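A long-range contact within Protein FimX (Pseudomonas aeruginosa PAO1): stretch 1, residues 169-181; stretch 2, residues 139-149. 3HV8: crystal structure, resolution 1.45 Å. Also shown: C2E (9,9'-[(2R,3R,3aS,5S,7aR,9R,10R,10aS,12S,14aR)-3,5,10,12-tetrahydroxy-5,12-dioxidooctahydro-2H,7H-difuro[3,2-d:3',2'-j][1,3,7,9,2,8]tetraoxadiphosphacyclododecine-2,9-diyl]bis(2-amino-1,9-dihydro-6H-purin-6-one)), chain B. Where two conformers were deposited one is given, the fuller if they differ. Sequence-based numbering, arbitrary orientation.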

# COMPACT_ATOMS: atom_id res chain seq x y z
N ALA A 169 -4.14 -8.39 -2.23
CA ALA A 169 -3.78 -7.75 -0.97
C ALA A 169 -2.30 -7.87 -0.67
O ALA A 169 -1.59 -8.76 -1.19
CB ALA A 169 -4.63 -8.29 0.19
N ALA A 170 -1.83 -6.95 0.17
CA ALA A 170 -0.43 -6.87 0.56
C ALA A 170 -0.33 -6.52 2.02
O ALA A 170 -1.20 -5.81 2.56
CB ALA A 170 0.28 -5.80 -0.25
N ILE A 171 0.72 -7.00 2.68
CA ILE A 171 1.06 -6.50 4.00
C ILE A 171 2.28 -5.61 3.86
O ILE A 171 3.27 -6.04 3.27
CB ILE A 171 1.40 -7.64 4.99
CG1 ILE A 171 0.26 -8.66 5.03
CG2 ILE A 171 1.74 -7.07 6.37
CD1 ILE A 171 -1.07 -8.06 5.39
N SER A 172 2.22 -4.40 4.41
CA SER A 172 3.35 -3.48 4.37
C SER A 172 4.00 -3.36 5.74
O SER A 172 3.48 -3.85 6.74
CB SER A 172 2.90 -2.11 3.88
OG SER A 172 1.94 -1.55 4.76
N GLN A 173 5.15 -2.70 5.77
CA GLN A 173 5.95 -2.57 6.99
C GLN A 173 6.26 -3.93 7.61
O GLN A 173 6.37 -4.07 8.81
CB GLN A 173 5.29 -1.61 7.98
CG GLN A 173 5.23 -0.17 7.43
CD GLN A 173 4.32 0.75 8.23
OE1 GLN A 173 3.80 0.39 9.28
NE2 GLN A 173 4.12 1.96 7.72
N PHE A 174 6.44 -4.93 6.76
CA PHE A 174 6.61 -6.31 7.22
C PHE A 174 7.99 -6.55 7.82
O PHE A 174 9.01 -6.01 7.34
CB PHE A 174 6.41 -7.27 6.04
CG PHE A 174 6.50 -8.73 6.40
CD1 PHE A 174 5.37 -9.43 6.77
CD2 PHE A 174 7.73 -9.40 6.34
CE1 PHE A 174 5.44 -10.78 7.09
CE2 PHE A 174 7.82 -10.75 6.67
CZ PHE A 174 6.67 -11.44 7.04
N GLY A 175 8.00 -7.36 8.87
CA GLY A 175 9.23 -7.94 9.39
C GLY A 175 9.66 -7.45 10.76
O GLY A 175 10.71 -7.86 11.27
N CYS A 176 8.83 -6.62 11.39
CA CYS A 176 9.20 -5.96 12.64
C CYS A 176 8.60 -6.63 13.87
O CYS A 176 9.13 -6.48 14.97
CB CYS A 176 8.74 -4.50 12.63
SG CYS A 176 9.49 -3.51 11.34
N SER A 177 7.51 -7.36 13.71
CA SER A 177 6.90 -8.06 14.84
C SER A 177 7.78 -9.26 15.25
O SER A 177 8.75 -9.60 14.56
CB SER A 177 5.49 -8.51 14.50
OG SER A 177 5.50 -9.36 13.37
N LEU A 178 7.45 -9.89 16.37
CA LEU A 178 8.27 -10.97 16.91
C LEU A 178 8.35 -12.16 15.96
O LEU A 178 9.44 -12.70 15.72
CB LEU A 178 7.73 -11.44 18.27
CG LEU A 178 8.69 -12.07 19.27
CD1 LEU A 178 8.00 -13.20 20.01
CD2 LEU A 178 9.99 -12.54 18.63
N ASN A 179 7.21 -12.55 15.41
CA ASN A 179 7.13 -13.70 14.51
C ASN A 179 6.32 -13.34 13.28
O ASN A 179 5.16 -13.76 13.15
CB ASN A 179 6.46 -14.89 15.21
CG ASN A 179 7.27 -15.39 16.38
OD1 ASN A 179 8.40 -15.86 16.22
ND2 ASN A 179 6.70 -15.28 17.58
N PRO A 180 6.93 -12.55 12.38
CA PRO A 180 6.15 -11.90 11.31
C PRO A 180 5.51 -12.91 10.36
O PRO A 180 4.48 -12.60 9.74
CB PRO A 180 7.18 -11.05 10.57
CG PRO A 180 8.47 -11.17 11.29
CD PRO A 180 8.36 -12.21 12.34
N PHE A 181 6.09 -14.10 10.22
CA PHE A 181 5.54 -15.06 9.28
C PHE A 181 4.25 -15.74 9.75
O PHE A 181 3.50 -16.28 8.94
CB PHE A 181 6.61 -16.06 8.84
CG PHE A 181 7.64 -15.46 7.93
CD1 PHE A 181 7.47 -15.49 6.55
CD2 PHE A 181 8.74 -14.80 8.45
CE1 PHE A 181 8.39 -14.90 5.71
CE2 PHE A 181 9.67 -14.20 7.60
CZ PHE A 181 9.50 -14.26 6.22
P1 C2E B . 3.95 4.11 4.39
O2P C2E B . 4.14 2.53 4.25
O1P C2E B . 5.00 4.57 5.33
O5' C2E B . 4.25 4.93 3.06
C5' C2E B . 5.62 5.21 2.74
C4' C2E B . 6.10 6.61 3.19
O4' C2E B . 7.46 6.80 2.75
C3' C2E B . 5.27 7.60 2.39
O3' C2E B . 4.99 8.75 3.20
C2' C2E B . 6.15 7.93 1.16
O2' C2E B . 5.94 9.23 0.64
C1' C2E B . 7.55 7.83 1.78
N9 C2E B . 8.61 7.50 0.84
C8 C2E B . 8.47 6.96 -0.42
N7 C2E B . 9.66 6.63 -0.89
C5 C2E B . 10.60 6.97 0.04
C6 C2E B . 12.01 6.87 0.08
O6 C2E B . 12.67 6.35 -0.82
N1 C2E B . 12.62 7.34 1.18
C2 C2E B . 11.92 7.89 2.21
N2 C2E B . 12.62 8.34 3.30
N3 C2E B . 10.61 7.99 2.19
C4 C2E B . 9.94 7.54 1.13
P11 C2E B . 3.48 9.31 3.17
O21 C2E B . 3.43 10.60 4.07
O11 C2E B . 3.00 9.48 1.79
O5A C2E B . 2.61 8.14 3.81
C5A C2E B . 2.86 7.76 5.17
C4A C2E B . 1.82 6.75 5.64
O4A C2E B . 0.51 7.34 5.57
C3A C2E B . 1.72 5.48 4.78
O3A C2E B . 2.64 4.47 5.19
C2A C2E B . 0.31 5.01 5.14
O2A C2E B . 0.31 4.40 6.45
C1A C2E B . -0.44 6.33 5.29
N91 C2E B . -1.09 6.65 4.03
C81 C2E B . -0.61 7.35 2.96
N71 C2E B . -1.53 7.39 2.04
C51 C2E B . -2.67 6.79 2.50
C61 C2E B . -3.97 6.57 1.99
O61 C2E B . -4.30 6.85 0.83
N11 C2E B . -4.82 5.92 2.82
C21 C2E B . -4.48 5.50 4.08
N21 C2E B . -5.39 4.82 4.83
N31 C2E B . -3.27 5.68 4.55
C41 C2E B . -2.38 6.32 3.79
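Stretch 2 139-149: LVFQISEADAT

How does stretch 2 run along stretch 1? Residues 139-144 form a strand that lies parallel to strand 169-172, crossing it at -30° with the axes 4.4 Å apart at their closest. A169 pairs with F141, A170 with Q142, I171 with I143 and S172 with S144, at CA-CA distances of 4.6 to 5.0 Å. From E145 onward stretch 2 is helical, its axis at 112° to the strand.

What ties the backbones together? A170 N donates to F141 O (2.8 Å) and I143 N to A170 O (2.9 Å); S172 N then donates to I143 O (2.9 Å) and E145 N to S172 O (2.8 Å). The ladder thus carries on to the first residue of the helix.

Which side chain holds the loop? E145, extended with chi1 and chi2 both t, points toward stretch 1 and gathers successive amides: G175 N donates to OE2 of E145 (2.9 Å), while C176 N (2.9 Å) and S177 N (3.0 Å) donate to its OE1. Its charge is thereby met by backbone donors.

Where is the apolar packing? On the face shared with I143, I171 CD1 lies 4.1 Å from I143 CB and 4.0 Å from A148 CB, linking strand to helix. On the other face, A170 CB approaches V140 CG1 at 4.0 Å.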

# COMPACT_ATOMS: atom_id res chain seq x y z
N LEU A 139 -6.67 -3.77 -8.45
CA LEU A 139 -6.40 -3.17 -7.15
C LEU A 139 -5.71 -4.14 -6.21
O LEU A 139 -6.09 -5.31 -6.11
CB LEU A 139 -7.71 -2.75 -6.49
CG LEU A 139 -8.17 -1.29 -6.53
CD1 LEU A 139 -7.57 -0.51 -7.69
CD2 LEU A 139 -9.70 -1.20 -6.50
N VAL A 140 -4.73 -3.63 -5.47
CA VAL A 140 -4.09 -4.36 -4.39
C VAL A 140 -4.27 -3.55 -3.12
O VAL A 140 -3.80 -2.40 -3.05
CB VAL A 140 -2.56 -4.51 -4.62
CG1 VAL A 140 -1.97 -5.41 -3.55
CG2 VAL A 140 -2.26 -5.05 -6.03
N PHE A 141 -4.92 -4.12 -2.11
CA PHE A 141 -5.13 -3.40 -0.85
C PHE A 141 -4.02 -3.68 0.14
O PHE A 141 -3.65 -4.85 0.35
CB PHE A 141 -6.51 -3.74 -0.26
CG PHE A 141 -7.62 -3.18 -1.07
CD1 PHE A 141 -8.00 -1.86 -0.90
CD2 PHE A 141 -8.21 -3.92 -2.08
CE1 PHE A 141 -8.99 -1.30 -1.69
CE2 PHE A 141 -9.22 -3.38 -2.86
CZ PHE A 141 -9.60 -2.06 -2.67
N GLN A 142 -3.46 -2.61 0.70
CA GLN A 142 -2.34 -2.74 1.62
C GLN A 142 -2.81 -2.55 3.04
O GLN A 142 -3.55 -1.61 3.35
CB GLN A 142 -1.28 -1.68 1.32
CG GLN A 142 -0.81 -1.67 -0.11
CD GLN A 142 0.34 -0.71 -0.34
OE1 GLN A 142 1.44 -1.13 -0.70
NE2 GLN A 142 0.09 0.58 -0.15
N ILE A 143 -2.37 -3.46 3.89
CA ILE A 143 -2.62 -3.40 5.31
C ILE A 143 -1.26 -3.41 6.02
O ILE A 143 -0.39 -4.20 5.66
CB ILE A 143 -3.42 -4.66 5.70
CG1 ILE A 143 -4.71 -4.75 4.86
CG2 ILE A 143 -3.71 -4.67 7.21
CD1 ILE A 143 -5.43 -6.11 4.91
N SER A 144 -1.05 -2.56 7.01
CA SER A 144 0.20 -2.58 7.76
C SER A 144 0.33 -3.87 8.56
O SER A 144 -0.67 -4.48 8.97
CB SER A 144 0.33 -1.36 8.69
OG SER A 144 -0.50 -1.54 9.83
N GLU A 145 1.57 -4.25 8.81
CA GLU A 145 1.83 -5.42 9.64
C GLU A 145 1.19 -5.26 11.01
O GLU A 145 0.59 -6.20 11.53
CB GLU A 145 3.33 -5.66 9.77
CG GLU A 145 3.66 -6.80 10.73
CD GLU A 145 5.13 -7.15 10.68
OE1 GLU A 145 5.94 -6.48 11.35
OE2 GLU A 145 5.46 -8.10 9.94
N ALA A 146 1.32 -4.07 11.59
CA ALA A 146 0.77 -3.87 12.92
C ALA A 146 -0.74 -4.09 12.90
O ALA A 146 -1.28 -4.79 13.76
CB ALA A 146 1.09 -2.46 13.40
N ASP A 147 -1.42 -3.55 11.90
CA ASP A 147 -2.88 -3.72 11.82
C ASP A 147 -3.31 -5.15 11.50
O ASP A 147 -4.31 -5.65 12.03
CB ASP A 147 -3.50 -2.74 10.83
CG ASP A 147 -3.51 -1.34 11.35
OD1 ASP A 147 -3.68 -0.40 10.56
OD2 ASP A 147 -3.33 -1.19 12.58
N ALA A 148 -2.57 -5.82 10.62
CA ALA A 148 -2.88 -7.19 10.27
C ALA A 148 -2.84 -8.07 11.51
O ALA A 148 -3.64 -8.99 11.66
CB ALA A 148 -1.88 -7.72 9.27
N THR A 149 -1.89 -7.77 12.38
CA THR A 149 -1.64 -8.53 13.59
C THR A 149 -2.64 -8.16 14.70
O THR A 149 -3.17 -9.02 15.39
CB THR A 149 -0.19 -8.28 14.03
OG1 THR A 149 0.68 -8.49 12.89
CG2 THR A 149 0.21 -9.22 15.13
O HOH W 1 -1.04 0.18 4.75
O HOH W 2 3.47 -10.00 9.76
O HOH W 3 3.17 -1.87 10.81
O HOH W 4 3.00 -9.97 12.40